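Local atomic coordinates of putative nucleic acid-binding lipoprotein (Klebsiella pneumoniae subsp. pneumoniae MGH 78578, PDB entry 3F1Z), a protein that is a putative lipoprotein of unknown function whose OB-fold is consistent with nucleic acid binding. Residues Y27-A30 with Q31-P35. Residues are numbered along the deposited sequence; the frame is centred on the assembly and turned at random.
Sequences YSVA and QFLQP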
ATOM      1  N   TYR A  27      -7.294  -3.334   7.466  1.00 31.65           N
ATOM      2  CA  TYR A  27      -7.829  -1.984   7.424  1.00 30.92           C
ATOM      3  C   TYR A  27      -8.544  -1.764   6.116  1.00 30.31           C
ATOM      4  O   TYR A  27      -8.189  -2.355   5.088  1.00 29.43           O
ATOM      5  CB  TYR A  27      -6.698  -0.957   7.370  1.00 32.56           C
ATOM      6  CG  TYR A  27      -5.854  -0.704   8.609  1.00 33.32           C
ATOM      7  CD1 TYR A  27      -4.814  -1.546   8.959  1.00 33.08           C
ATOM      8  CD2 TYR A  27      -6.054   0.439   9.383  1.00 34.25           C
ATOM      9  CE1 TYR A  27      -4.003  -1.279  10.053  1.00 33.60           C
ATOM     10  CE2 TYR A  27      -5.242   0.727  10.492  1.00 34.39           C
ATOM     11  CZ  TYR A  27      -4.215  -0.129  10.807  1.00 34.28           C
ATOM     12  OH  TYR A  27      -3.429   0.138  11.904  1.00 34.92           O
ATOM     13  N   SER A  28      -9.547  -0.893   6.127  1.00 28.79           N
ATOM     14  CA  SER A  28     -10.040  -0.417   4.856  1.00 28.15           C
ATOM     15  C   SER A  28      -9.110   0.771   4.491  1.00 27.88           C
ATOM     16  O   SER A  28      -8.341   1.287   5.326  1.00 27.36           O
ATOM     17  CB  SER A  28     -11.451   0.061   4.974  1.00 26.93           C
ATOM     18  OG  SER A  28     -11.444   1.190   5.781  1.00 29.40           O
ATOM     19  N   VAL A  29      -9.167   1.229   3.260  1.00 27.83           N
ATOM     20  CA  VAL A  29      -8.341   2.368   2.899  1.00 27.78           C
ATOM     21  C   VAL A  29      -8.743   3.589   3.751  1.00 28.60           C
ATOM     22  O   VAL A  29      -7.885   4.319   4.210  1.00 29.34           O
ATOM     23  CB  VAL A  29      -8.428   2.650   1.403  1.00 27.87           C
ATOM     24  CG1 VAL A  29      -7.810   4.055   1.036  1.00 25.83           C
ATOM     25  CG2 VAL A  29      -7.817   1.426   0.620  1.00 26.01           C
ATOM     26  N   ALA A  30     -10.034   3.791   3.973  1.00 28.92           N
ATOM     27  CA  ALA A  30     -10.500   4.913   4.799  1.00 30.06           C
ATOM     28  C   ALA A  30      -9.928   4.802   6.186  1.00 30.64           C
ATOM     29  O   ALA A  30      -9.512   5.801   6.765  1.00 29.05           O
ATOM     30  CB  ALA A  30     -12.024   4.976   4.887  1.00 26.59           C
ATOM     31  N   GLN A  31      -9.932   3.589   6.731  1.00 31.99           N
ATOM     32  CA  GLN A  31      -9.443   3.425   8.107  1.00 33.26           C
ATOM     33  C   GLN A  31      -7.972   3.754   8.247  1.00 32.31           C
ATOM     34  O   GLN A  31      -7.588   4.481   9.118  1.00 33.01           O
ATOM     35  CB  GLN A  31      -9.760   2.050   8.664  1.00 33.16           C
ATOM     36  CG  GLN A  31     -11.215   1.918   8.966  1.00 33.84           C
ATOM     37  CD  GLN A  31     -11.668   0.459   9.191  1.00 34.46           C
ATOM     38  OE1 GLN A  31     -11.130  -0.503   8.598  1.00 35.50           O
ATOM     39  NE2 GLN A  31     -12.687   0.309  10.002  1.00 32.61           N
ATOM     40  N   PHE A  32      -7.156   3.221   7.370  1.00 32.30           N
ATOM     41  CA  PHE A  32      -5.749   3.469   7.443  1.00 31.34           C
ATOM     42  C   PHE A  32      -5.400   4.940   7.176  1.00 31.78           C
ATOM     43  O   PHE A  32      -4.469   5.472   7.780  1.00 31.59           O
ATOM     44  CB  PHE A  32      -5.008   2.565   6.475  1.00 30.83           C
ATOM     45  CG  PHE A  32      -3.561   2.879   6.388  1.00 30.76           C
ATOM     46  CD1 PHE A  32      -2.769   2.757   7.496  1.00 30.23           C
ATOM     47  CD2 PHE A  32      -3.006   3.305   5.220  1.00 30.28           C
ATOM     48  CE1 PHE A  32      -1.467   3.023   7.443  1.00 30.47           C
ATOM     49  CE2 PHE A  32      -1.680   3.602   5.162  1.00 31.08           C
ATOM     50  CZ  PHE A  32      -0.904   3.462   6.281  1.00 31.43           C
ATOM     51  N   LEU A  33      -6.118   5.590   6.274  1.00 32.34           N
ATOM     52  CA  LEU A  33      -5.834   6.993   5.966  1.00 32.48           C
ATOM     53  C   LEU A  33      -6.416   7.994   6.959  1.00 32.74           C
ATOM     54  O   LEU A  33      -5.999   9.153   6.990  1.00 35.03           O
ATOM     55  CB  LEU A  33      -6.248   7.348   4.537  1.00 31.51           C
ATOM     56  CG  LEU A  33      -5.469   6.607   3.434  1.00 31.88           C
ATOM     57  CD1 LEU A  33      -5.880   7.193   2.090  1.00 32.39           C
ATOM     58  CD2 LEU A  33      -4.005   6.680   3.562  1.00 29.63           C
ATOM     59  N   GLN A  34      -7.320   7.577   7.801  1.00 33.90           N
ATOM     60  CA  GLN A  34      -7.948   8.523   8.732  1.00 35.40           C
ATOM     61  C   GLN A  34      -6.953   9.355   9.566  1.00 33.94           C
ATOM     62  O   GLN A  34      -7.053  10.561   9.607  1.00 33.09           O
ATOM     63  CB  GLN A  34      -8.970   7.811   9.623  1.00 36.93           C
ATOM     64  CG  GLN A  34      -9.667   8.673  10.671  1.00 38.85           C
ATOM     65  CD  GLN A  34     -10.418   9.886  10.075  1.00 42.71           C
ATOM     66  OE1 GLN A  34     -10.867   9.857   8.907  1.00 44.62           O
ATOM     67  NE2 GLN A  34     -10.561  10.971  10.892  1.00 43.84           N
ATOM     68  N   PRO A  35      -5.976   8.709  10.199  1.00 33.52           N
ATOM     69  CA  PRO A  35      -4.993   9.459  10.982  1.00 33.04           C
ATOM     70  C   PRO A  35      -4.162  10.421  10.139  1.00 31.51           C
ATOM     71  O   PRO A  35      -3.818  11.465  10.628  1.00 29.23           O
ATOM     72  CB  PRO A  35      -4.077   8.360  11.570  1.00 32.79           C
ATOM     73  CG  PRO A  35      -4.811   7.137  11.420  1.00 33.40           C
ATOM     74  CD  PRO A  35      -5.691   7.265  10.228  1.00 33.63           C
TER
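A capping box between Ser28 and Gln31 starts the helix 29-38, and two reciprocal bonds define it. The backbone N-H of Gln31 reaches Ser28 OG at 3.0 Å with an N-H...O angle of 157°. In return, Ser28 N donates to Gln31 OE1, also at 3.0 Å, and meets a lone pair of that oxygen in the plane of its amide. A chi1 of 67°, between its own backbone N and carbonyl carbon, places Ser28 OG where it can accept the N-H of Gln31. The Gln31 chain runs extended beyond CG and lies alongside the hydroxyl; its CG passes 3.3 Å from Ser28 OG. The helical ladder begins at the cap itself, where Phe32 N donates almost straight to Ser28 O at 3.1 Å, and Leu33 N to Val29 O follows. Ala30 N donates to Asp79 OD1, from a loop beside this end of the helix.

The box sits where strand 26-28, paired in parallel with strand 51-65 of the OB-fold sheet, gives way directly to the helix. On the side facing that strand, Phe32 directs a ring edge at the face of Tyr27 in a T-shaped pair, with centroids 5.7 Å apart and planes at 78°. Tyr27 CD2 also packs on Phe32 CB. Both aromatic side chains touch Val52. The Tyr27 hydroxyl is hydrogen-bonded to Tyr47 OH, while the Tyr47 ring makes a further edge-to-face pair with Phe32. Across the first turn of the helix, Val29 and Leu33 lie side by side and point the same way, CG1 of Val29 touching CD1 of Leu33 at 3.8 Å, and Val29 rests on Val54 of the sheet.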